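Local atomic coordinates of malonyl CoA-acyl carrier protein transacylase (Staphylococcus aureus, PDB entry 3IM9), a protein that transfers the malonyl group from malonyl-CoA to holo-acyl carrier protein, supplying malonyl-ACP for fatty acid biosynthesis. Residues Val134-Ala138 with Val202-Phe206; Asp159-Glu163 with Val175-Leu181. The contacts are given in a common frame with arbitrary orientation. Numbering follows the deposited sequence.

Overall arrangement
Both interactions reach the same mixed sheet, in which strands 135-141 and 172-176 are neighbours. The centres of the interactions lie about 9 Å apart. Interaction 1 is buried. It sets an irregular loop against one end of strand 135-141, beside H207, probably an active-site residue. Its chemistry is van der Waals packing, a Met-aromatic contact and one water bridge. Interaction 2 is farther from the centre of the chain and partly buried. It combines backbone hydrogen bonds, and one from a backbone NH to a histidine ring, with apolar contacts of I162, V175 and L181. The two meet where S176 OG probably hydrogen-bonds F206 O at 2.7 Å, and K179 N probably hydrogen-bonds V134 O at 2.8 Å.

Interaction 1. Residues Val134-Ala138 with Val202-Phe206; sequences VGSMA and VSGPF. With ACT (acetate ion), chain C.
P205 is the centre of an inverse gamma turn, closed by a weak F206 N to G204 O bond of 3.0 Å. Residues 135-138 are extended; 202-206 form an irregular loop. The closest CA atoms are those of G135 and P205, 4.4 Å apart. A CB on G135 would clash with P205 CD. A water 2.9 Å from G135 N accepts its proton and lies 2.9 Å from S203 O. M137 points toward the loop (chi1 m, chi2 t, chi3 p). M137 SD lies 3.8 Å from V202 CG1 and from F206 CB. M137 SD is 5.1 Å from the centroid of the F206 ring, an oblique Met-aromatic contact. S203 N and S203 OG each donate to OXT of an acetate, probably from crystallisation, at 2.7 Å. The loop after strand 196-199 packs this turn and F206 on the start of strand 135-141. The side chains of F206 and H207, probably an active-site residue, are about 4 Å apart. Strand 172-176 touches M137 and P205, while helix 112-128 packs on S203 and F206.

Interaction 2. Residues Asp159-Glu163 with Val175-Leu181; sequences DKIIE and VSGHKAL
This is an antiparallel strand pairing at the open end of the hairpin formed by strands 162-169 and 172-176, after which the second strand turns at G177 into helix 179-188. E163 and S176 form a hydrogen-bonded pair: E163 N to S176 O and S176 N to E163 O are both 2.8 Å. I162 and G177 form the next, non-hydrogen-bonded pair. G177 has phi/psi 157/-153, and a CB there would clash with I161 O. H178 N then donates to I161 O at 2.8 Å. With chi1 m, the H178 ring turns back so that its ND1 accepts from I161 N at 2.9 Å. H178, at the N-cap position of the helix, thus binds both NH and CO of I161. K160 CG lies over a face of the H178 ring, 4.2 Å from its centroid, a CH-pi contact. L181 (m, t) brings CD1 to 3.6 Å from K160 CB. I162 CD1 lies 3.8 Å from V175 CG2, and helices 145-155 and 179-188 cover both side chains. E163 OE1 is hydrogen-bonded to S209 OG.

Interaction 1. Residues Val134-Ala138 with Val202-Phe206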
loop_
_atom_site.group_PDB
_atom_site.type_symbol
_atom_site.label_atom_id
_atom_site.label_comp_id
_atom_site.label_asym_id
_atom_site.label_seq_id
_atom_site.Cartn_x
_atom_site.Cartn_y
_atom_site.Cartn_z
ATOM N N VAL A 134 -18.679 -8.578 -10.464
ATOM C CA VAL A 134 -19.320 -8.915 -9.155
ATOM C C VAL A 134 -18.966 -7.849 -8.119
ATOM O O VAL A 134 -19.833 -7.431 -7.345
ATOM C CB VAL A 134 -18.861 -10.295 -8.719
ATOM C CG1 VAL A 134 -19.290 -10.594 -7.325
ATOM C CG2 VAL A 134 -19.549 -11.375 -9.675
ATOM N N GLY A 135 -17.668 -7.492 -8.016
ATOM C CA GLY A 135 -17.241 -6.544 -6.935
ATOM C C GLY A 135 -16.400 -5.456 -7.512
ATOM O O GLY A 135 -15.714 -5.609 -8.565
ATOM N N SER A 136 -16.451 -4.322 -6.834
ATOM C CA SER A 136 -15.659 -3.202 -7.333
ATOM C C SER A 136 -15.320 -2.236 -6.186
ATOM O O SER A 136 -15.575 -2.541 -5.014
ATOM C CB SER A 136 -16.513 -2.502 -8.408
ATOM O OG SER A 136 -15.708 -1.540 -9.107
ATOM N N MET A 137 -14.747 -1.071 -6.550
ATOM C CA MET A 137 -14.323 -0.030 -5.528
ATOM C C MET A 137 -14.607 1.304 -6.140
ATOM O O MET A 137 -14.618 1.464 -7.371
ATOM C CB MET A 137 -12.848 -0.139 -5.137
ATOM C CG MET A 137 -12.475 -1.555 -4.569
ATOM S SD MET A 137 -10.728 -1.572 -4.234
ATOM C CE MET A 137 -10.714 -0.872 -2.587
ATOM N N ALA A 138 -14.810 2.312 -5.253
ATOM C CA ALA A 138 -14.941 3.672 -5.757
ATOM C C ALA A 138 -14.365 4.634 -4.738
ATOM O O ALA A 138 -14.518 4.454 -3.538
ATOM C CB ALA A 138 -16.444 4.024 -5.972
ATOM N N VAL A 202 -10.448 -1.671 -10.826
ATOM C CA VAL A 202 -10.099 -2.779 -9.946
ATOM C C VAL A 202 -10.823 -4.030 -10.412
ATOM O O VAL A 202 -11.904 -3.940 -11.027
ATOM C CB VAL A 202 -10.511 -2.481 -8.453
ATOM C CG1 VAL A 202 -9.650 -1.354 -7.907
ATOM C CG2 VAL A 202 -12.050 -2.195 -8.349
ATOM N N SER A 203 -10.224 -5.167 -10.092
ATOM C CA SER A 203 -10.870 -6.421 -10.484
ATOM C C SER A 203 -11.799 -7.013 -9.449
ATOM O O SER A 203 -12.639 -7.934 -9.734
ATOM C CB SER A 203 -9.841 -7.393 -11.045
ATOM O OG SER A 203 -8.799 -7.633 -10.173
ATOM N N GLY A 204 -11.797 -6.431 -8.253
ATOM C CA GLY A 204 -12.708 -7.015 -7.300
ATOM C C GLY A 204 -12.941 -6.057 -6.119
ATOM O O GLY A 204 -12.465 -4.916 -6.138
ATOM N N PRO A 205 -13.599 -6.539 -5.056
ATOM C CA PRO A 205 -14.063 -5.750 -3.944
ATOM C C PRO A 205 -12.964 -5.822 -2.871
ATOM O O PRO A 205 -13.148 -6.277 -1.761
ATOM C CB PRO A 205 -15.393 -6.457 -3.547
ATOM C CG PRO A 205 -15.015 -7.944 -3.780
ATOM C CD PRO A 205 -14.175 -7.926 -5.032
ATOM N N PHE A 206 -11.816 -5.227 -3.209
ATOM C CA PHE A 206 -10.640 -5.345 -2.317
ATOM C C PHE A 206 -10.841 -4.613 -0.999
ATOM O O PHE A 206 -11.553 -3.579 -0.909
ATOM C CB PHE A 206 -9.346 -4.872 -3.013
ATOM C CG PHE A 206 -9.104 -5.548 -4.366
ATOM C CD1 PHE A 206 -9.471 -6.894 -4.574
ATOM C CD2 PHE A 206 -8.530 -4.804 -5.395
ATOM C CE1 PHE A 206 -9.270 -7.514 -5.868
ATOM C CE2 PHE A 206 -8.273 -5.429 -6.638
ATOM C CZ PHE A 206 -8.683 -6.762 -6.850
HETATM C C ACT C . -6.578 -4.707 -10.426
HETATM O O ACT C . -6.099 -5.467 -11.257
HETATM O OXT ACT C . -7.527 -5.231 -9.774
HETATM C CH3 ACT C . -6.103 -3.319 -10.190
HETATM O O HOH W 1 -15.426 -8.775 -9.395
#

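Interaction 2. Residues Asp159-Glu163 with Val175-Leu181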
loop_
_atom_site.group_PDB
_atom_site.type_symbol
_atom_site.label_atom_id
_atom_site.label_comp_id
_atom_site.label_asym_id
_atom_site.label_seq_id
_atom_site.Cartn_x
_atom_site.Cartn_y
_atom_site.Cartn_z
ATOM N N ASP A 159 -28.744 -8.479 0.779
ATOM C CA ASP A 159 -27.561 -9.356 0.920
ATOM C C ASP A 159 -26.325 -8.818 0.159
ATOM O O ASP A 159 -25.392 -9.588 -0.155
ATOM C CB ASP A 159 -27.880 -10.773 0.442
ATOM C CG ASP A 159 -29.016 -11.388 1.245
ATOM O OD1 ASP A 159 -28.799 -11.519 2.459
ATOM O OD2 ASP A 159 -30.101 -11.694 0.639
ATOM N N LYS A 160 -26.337 -7.524 -0.152
ATOM C CA LYS A 160 -25.201 -6.919 -0.870
ATOM C C LYS A 160 -24.608 -5.918 0.096
ATOM O O LYS A 160 -25.301 -5.369 0.959
ATOM C CB LYS A 160 -25.608 -6.272 -2.170
ATOM C CG LYS A 160 -26.093 -7.284 -3.193
ATOM C CD LYS A 160 -26.378 -6.614 -4.507
ATOM C CE LYS A 160 -26.693 -7.710 -5.522
ATOM N NZ LYS A 160 -26.699 -7.228 -6.962
ATOM N N ILE A 161 -23.320 -5.709 -0.024
ATOM C CA ILE A 161 -22.622 -4.827 0.921
ATOM C C ILE A 161 -21.676 -3.874 0.207
ATOM O O ILE A 161 -21.126 -4.164 -0.873
ATOM C CB ILE A 161 -21.841 -5.609 1.986
ATOM C CG1 ILE A 161 -20.722 -6.343 1.319
ATOM C CG2 ILE A 161 -22.824 -6.560 2.810
ATOM C CD1 ILE A 161 -19.712 -6.769 2.282
ATOM N N ILE A 162 -21.512 -2.708 0.829
ATOM C CA ILE A 162 -20.460 -1.753 0.433
ATOM C C ILE A 162 -19.874 -1.228 1.740
ATOM O O ILE A 162 -20.629 -0.944 2.699
ATOM C CB ILE A 162 -21.076 -0.689 -0.457
ATOM C CG1 ILE A 162 -20.084 0.325 -0.888
ATOM C CG2 ILE A 162 -22.248 -0.022 0.179
ATOM C CD1 ILE A 162 -20.659 1.325 -1.990
ATOM N N GLU A 163 -18.559 -1.097 1.837
ATOM C CA GLU A 163 -17.916 -0.775 3.123
ATOM C C GLU A 163 -16.774 0.197 2.862
ATOM O O GLU A 163 -16.107 0.115 1.821
ATOM C CB GLU A 163 -17.232 -2.047 3.694
ATOM C CG GLU A 163 -18.199 -3.107 4.134
ATOM C CD GLU A 163 -17.565 -4.486 4.300
ATOM O OE1 GLU A 163 -18.275 -5.396 4.755
ATOM O OE2 GLU A 163 -16.397 -4.691 4.038
ATOM N N VAL A 175 -14.409 3.175 -1.021
ATOM C CA VAL A 175 -15.345 2.182 -0.539
ATOM C C VAL A 175 -15.280 0.942 -1.482
ATOM O O VAL A 175 -14.761 1.026 -2.613
ATOM C CB VAL A 175 -16.776 2.675 -0.492
ATOM C CG1 VAL A 175 -16.826 3.912 0.519
ATOM C CG2 VAL A 175 -17.282 3.129 -1.869
ATOM N N SER A 176 -15.734 -0.200 -0.973
ATOM C CA SER A 176 -15.602 -1.449 -1.720
ATOM C C SER A 176 -16.735 -2.392 -1.435
ATOM O O SER A 176 -17.288 -2.411 -0.332
ATOM C CB SER A 176 -14.280 -2.098 -1.259
ATOM O OG SER A 176 -14.040 -3.263 -1.961
ATOM N N GLY A 177 -17.095 -3.202 -2.426
ATOM C CA GLY A 177 -18.147 -4.216 -2.148
ATOM C C GLY A 177 -18.822 -4.636 -3.433
ATOM O O GLY A 177 -18.211 -4.639 -4.530
ATOM N N HIS A 178 -20.089 -5.070 -3.341
ATOM C CA HIS A 178 -20.767 -5.525 -4.585
ATOM C C HIS A 178 -20.858 -4.424 -5.611
ATOM O O HIS A 178 -21.208 -3.279 -5.269
ATOM C CB HIS A 178 -22.169 -6.010 -4.178
ATOM C CG HIS A 178 -22.110 -7.335 -3.488
ATOM N ND1 HIS A 178 -22.211 -7.440 -2.114
ATOM C CD2 HIS A 178 -21.887 -8.595 -3.962
ATOM C CE1 HIS A 178 -22.067 -8.705 -1.768
ATOM N NE2 HIS A 178 -21.880 -9.432 -2.867
ATOM N N LYS A 179 -20.602 -4.770 -6.893
ATOM C CA LYS A 179 -20.546 -3.718 -7.930
ATOM C C LYS A 179 -21.893 -3.000 -8.095
ATOM O O LYS A 179 -21.891 -1.811 -8.393
ATOM C CB LYS A 179 -19.987 -4.342 -9.230
ATOM C CG LYS A 179 -19.843 -3.237 -10.343
ATOM C CD LYS A 179 -19.198 -3.845 -11.561
ATOM C CE LYS A 179 -18.844 -2.721 -12.570
ATOM N NZ LYS A 179 -20.083 -2.064 -13.140
ATOM N N ALA A 180 -23.010 -3.728 -7.927
ATOM C CA ALA A 180 -24.300 -3.041 -8.063
ATOM C C ALA A 180 -24.418 -1.868 -7.102
ATOM O O ALA A 180 -24.962 -0.819 -7.459
ATOM C CB ALA A 180 -25.530 -3.988 -7.803
ATOM N N LEU A 181 -23.902 -2.042 -5.890
ATOM C CA LEU A 181 -23.980 -0.953 -4.891
ATOM C C LEU A 181 -22.912 0.095 -5.136
ATOM O O LEU A 181 -23.183 1.314 -4.978
ATOM C CB LEU A 181 -23.774 -1.454 -3.439
ATOM C CG LEU A 181 -24.934 -2.399 -3.007
ATOM C CD1 LEU A 181 -24.706 -2.827 -1.566
ATOM C CD2 LEU A 181 -26.363 -1.801 -3.219
#